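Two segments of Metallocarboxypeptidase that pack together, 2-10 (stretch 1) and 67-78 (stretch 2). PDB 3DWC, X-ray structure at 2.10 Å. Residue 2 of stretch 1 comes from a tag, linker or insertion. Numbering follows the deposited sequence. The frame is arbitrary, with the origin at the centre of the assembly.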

# COMPACT_ATOMS: atom_id res chain seq x y z
N SER B 2 34.69 -0.89 18.75
CA SER B 2 34.07 -1.98 19.53
C SER B 2 32.79 -2.50 18.88
O SER B 2 32.16 -1.84 18.00
CB SER B 2 33.80 -1.52 20.98
OG SER B 2 34.81 -1.94 21.88
N MET B 3 32.41 -3.70 19.31
CA MET B 3 31.07 -4.21 19.12
C MET B 3 30.03 -3.19 19.54
O MET B 3 29.05 -3.01 18.86
CB MET B 3 30.86 -5.48 19.95
CG MET B 3 31.40 -6.73 19.29
SD MET B 3 30.31 -7.23 17.94
CE MET B 3 31.08 -8.80 17.49
N LYS B 4 30.26 -2.52 20.67
CA LYS B 4 29.29 -1.59 21.22
C LYS B 4 28.81 -0.56 20.18
O LYS B 4 27.64 -0.55 19.87
CB LYS B 4 29.84 -0.92 22.49
CG LYS B 4 28.76 -0.47 23.46
CD LYS B 4 29.37 -0.08 24.80
CE LYS B 4 28.31 0.36 25.80
NZ LYS B 4 27.09 0.84 25.08
N PRO B 5 29.71 0.28 19.63
CA PRO B 5 29.30 1.24 18.59
C PRO B 5 28.80 0.59 17.31
O PRO B 5 27.88 1.13 16.69
CB PRO B 5 30.57 2.05 18.31
CG PRO B 5 31.68 1.19 18.79
CD PRO B 5 31.14 0.45 19.97
N TYR B 6 29.42 -0.52 16.91
CA TYR B 6 28.95 -1.27 15.74
C TYR B 6 27.51 -1.76 15.94
O TYR B 6 26.64 -1.52 15.08
CB TYR B 6 29.89 -2.44 15.37
CG TYR B 6 29.22 -3.37 14.36
CD1 TYR B 6 29.13 -3.04 13.02
CD2 TYR B 6 28.59 -4.52 14.78
CE1 TYR B 6 28.47 -3.86 12.12
CE2 TYR B 6 27.93 -5.34 13.89
CZ TYR B 6 27.86 -5.01 12.57
OH TYR B 6 27.18 -5.87 11.71
N LYS B 7 27.24 -2.41 17.08
CA LYS B 7 25.88 -2.85 17.40
C LYS B 7 24.87 -1.68 17.51
O LYS B 7 23.68 -1.81 17.14
CB LYS B 7 25.87 -3.70 18.68
CG LYS B 7 26.40 -5.13 18.48
CD LYS B 7 25.30 -6.03 17.91
CE LYS B 7 25.84 -7.28 17.25
NZ LYS B 7 24.73 -8.18 16.80
N GLU B 8 25.33 -0.54 18.00
CA GLU B 8 24.50 0.65 18.01
C GLU B 8 24.17 1.08 16.59
O GLU B 8 23.05 1.42 16.30
CB GLU B 8 25.17 1.78 18.79
CG GLU B 8 24.43 3.12 18.71
CD GLU B 8 23.12 3.13 19.48
OE1 GLU B 8 22.17 3.82 19.02
OE2 GLU B 8 23.05 2.43 20.53
N LEU B 9 25.16 1.05 15.69
CA LEU B 9 24.89 1.27 14.28
C LEU B 9 23.89 0.26 13.72
O LEU B 9 23.03 0.62 12.93
CB LEU B 9 26.17 1.27 13.45
CG LEU B 9 26.99 2.57 13.57
CD1 LEU B 9 28.48 2.30 13.34
CD2 LEU B 9 26.50 3.66 12.63
N GLU B 10 24.02 -1.00 14.10
CA GLU B 10 23.11 -2.00 13.58
C GLU B 10 21.69 -1.60 13.88
O GLU B 10 20.82 -1.70 13.04
CB GLU B 10 23.41 -3.38 14.16
CG GLU B 10 24.55 -4.11 13.46
CD GLU B 10 24.52 -5.62 13.70
OE1 GLU B 10 23.92 -6.04 14.71
OE2 GLU B 10 25.08 -6.39 12.89
N GLU B 67 33.19 5.97 13.04
CA GLU B 67 34.61 6.15 13.39
C GLU B 67 35.08 5.32 14.59
O GLU B 67 36.13 4.69 14.52
CB GLU B 67 34.92 7.64 13.59
CG GLU B 67 34.92 8.40 12.26
CD GLU B 67 35.19 9.90 12.39
OE1 GLU B 67 35.25 10.56 11.34
OE2 GLU B 67 35.33 10.42 13.53
N GLU B 68 34.31 5.28 15.67
CA GLU B 68 34.67 4.39 16.77
C GLU B 68 34.67 2.92 16.37
O GLU B 68 35.55 2.17 16.78
CB GLU B 68 33.77 4.57 17.99
CG GLU B 68 33.94 5.88 18.73
CD GLU B 68 35.36 6.16 19.23
OE1 GLU B 68 35.63 7.32 19.59
OE2 GLU B 68 36.21 5.23 19.27
N ALA B 69 33.70 2.51 15.58
CA ALA B 69 33.59 1.11 15.17
C ALA B 69 34.76 0.71 14.28
O ALA B 69 35.19 -0.44 14.31
CB ALA B 69 32.26 0.83 14.47
N GLU B 70 35.25 1.66 13.48
CA GLU B 70 36.29 1.39 12.50
C GLU B 70 37.70 1.29 13.09
O GLU B 70 38.59 0.70 12.48
CB GLU B 70 36.28 2.45 11.39
CG GLU B 70 35.13 2.35 10.44
CD GLU B 70 35.18 3.38 9.34
OE1 GLU B 70 35.79 4.44 9.51
OE2 GLU B 70 34.58 3.13 8.29
N LYS B 71 37.92 1.90 14.26
CA LYS B 71 39.22 1.77 14.89
C LYS B 71 39.41 0.37 15.50
O LYS B 71 40.53 -0.11 15.61
CB LYS B 71 39.45 2.88 15.92
CG LYS B 71 38.51 2.91 17.12
CD LYS B 71 38.95 3.99 18.14
CE LYS B 71 38.73 5.43 17.63
NZ LYS B 71 38.62 6.43 18.75
N SER B 72 38.30 -0.30 15.83
CA SER B 72 38.33 -1.62 16.49
C SER B 72 37.89 -2.75 15.53
O SER B 72 37.30 -3.76 15.94
CB SER B 72 37.40 -1.57 17.71
OG SER B 72 36.08 -1.17 17.33
N VAL B 73 38.22 -2.58 14.26
CA VAL B 73 37.63 -3.35 13.17
C VAL B 73 37.80 -4.87 13.36
O VAL B 73 36.86 -5.63 13.12
CB VAL B 73 38.20 -2.88 11.78
CG1 VAL B 73 38.76 -4.03 10.94
CG2 VAL B 73 37.14 -2.09 11.02
N GLY B 74 38.98 -5.28 13.79
CA GLY B 74 39.31 -6.69 13.92
C GLY B 74 38.58 -7.42 15.04
O GLY B 74 38.64 -8.64 15.12
N ASP B 75 37.89 -6.69 15.91
CA ASP B 75 37.05 -7.31 16.93
C ASP B 75 35.64 -7.69 16.40
O ASP B 75 34.74 -8.02 17.18
CB ASP B 75 36.88 -6.33 18.10
CG ASP B 75 38.22 -5.81 18.65
OD1 ASP B 75 39.21 -6.61 18.72
OD2 ASP B 75 38.25 -4.61 19.03
N LEU B 76 35.43 -7.61 15.10
CA LEU B 76 34.09 -7.85 14.56
C LEU B 76 34.16 -9.12 13.74
O LEU B 76 35.20 -9.43 13.22
CB LEU B 76 33.67 -6.68 13.69
CG LEU B 76 33.39 -5.32 14.33
CD1 LEU B 76 32.93 -4.37 13.27
CD2 LEU B 76 32.34 -5.43 15.41
N GLU B 77 33.05 -9.84 13.62
CA GLU B 77 33.02 -10.99 12.73
C GLU B 77 33.19 -10.51 11.28
O GLU B 77 33.09 -9.33 11.00
CB GLU B 77 31.74 -11.80 12.92
CG GLU B 77 31.62 -12.48 14.30
CD GLU B 77 30.18 -12.87 14.66
OE1 GLU B 77 29.26 -12.65 13.83
OE2 GLU B 77 29.96 -13.39 15.78
N LYS B 78 33.45 -11.43 10.36
CA LYS B 78 33.82 -11.08 8.99
C LYS B 78 32.70 -10.30 8.30
O LYS B 78 32.94 -9.28 7.67
CB LYS B 78 34.15 -12.34 8.17
CG LYS B 78 34.82 -12.05 6.82
CD LYS B 78 34.76 -13.27 5.87
CE LYS B 78 36.17 -13.74 5.44
NZ LYS B 78 36.20 -15.17 4.94

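The most striking distance in this contact is one that cannot be taken at face value: Ser2 N lies 2.0 Å from Ser72 OG, far too short for a hydrogen bond, and is best read as a clash in the model. Ser2 comes from a tag, and nothing about the natural packing should rest on this pair. The position of Ser72 OG is correspondingly less sure, including its hydrogen bond to Ala69 O at 3.2 Å within its own stretch. With that pair set aside, the contact illustrates a general principle: two segments can be held side by side by apolar packing, with no hydrogen bond or salt bridge passing between them.

The helix of stretch 1 meets the helical part of stretch 2 at 133° between their N-to-C directions, an oblique crossing roughly midway between perpendicular and antiparallel. The axes approach to 7.9 Å, and a small residue sits where the backbones come near: the CA atoms of Tyr6 and Ala69 are 5.2 Å apart. Ala69 CB is a shared point of contact for successive turns of the first helix. Tyr6 CB lies 4.1 Å, Leu9 CD1 4.2 Å and Pro5 CG 4.4 Å from Ala69 CB. Pro5, Tyr6 and Leu9 all direct their CA-to-CB bonds toward stretch 2, as the i, i+1, i+4 spacing of one helical face allows.

Beyond the helix, the chain of stretch 2 passes through a short 3-10 segment and brings Leu76 into the contact, where it has the largest area covered by the other stretch. Its CA-to-CB bond points sideways, but the end of the side chain comes nearer, so that Leu76 CD2 stands 3.7 Å from Met3 SD and 3.9 Å from Tyr6 CB. Met3 behaves alike: its bond also points sideways, while chi1 and chi2 in m and chi3 in t carry the thioether nearer to its partner. Met3 CE reaches 3.8 Å from Asp75 O, a simple van der Waals approach.

Several polar side chains find partners within their own stretch. Tyr6 OH donates a very short hydrogen bond of 2.5 Å to Glu10 OE2, while Lys7 NZ forms a salt bridge with Glu10 OE1 at 3.1 Å; one carboxylate thus serves two neighbours on its helix. In stretch 2, Lys71 NZ forms a salt bridge with Glu68 OE2 at 2.7 Å. Glu68 starts toward the first helix, with its CB 4.1 Å from Pro5 CG, but its end leads away.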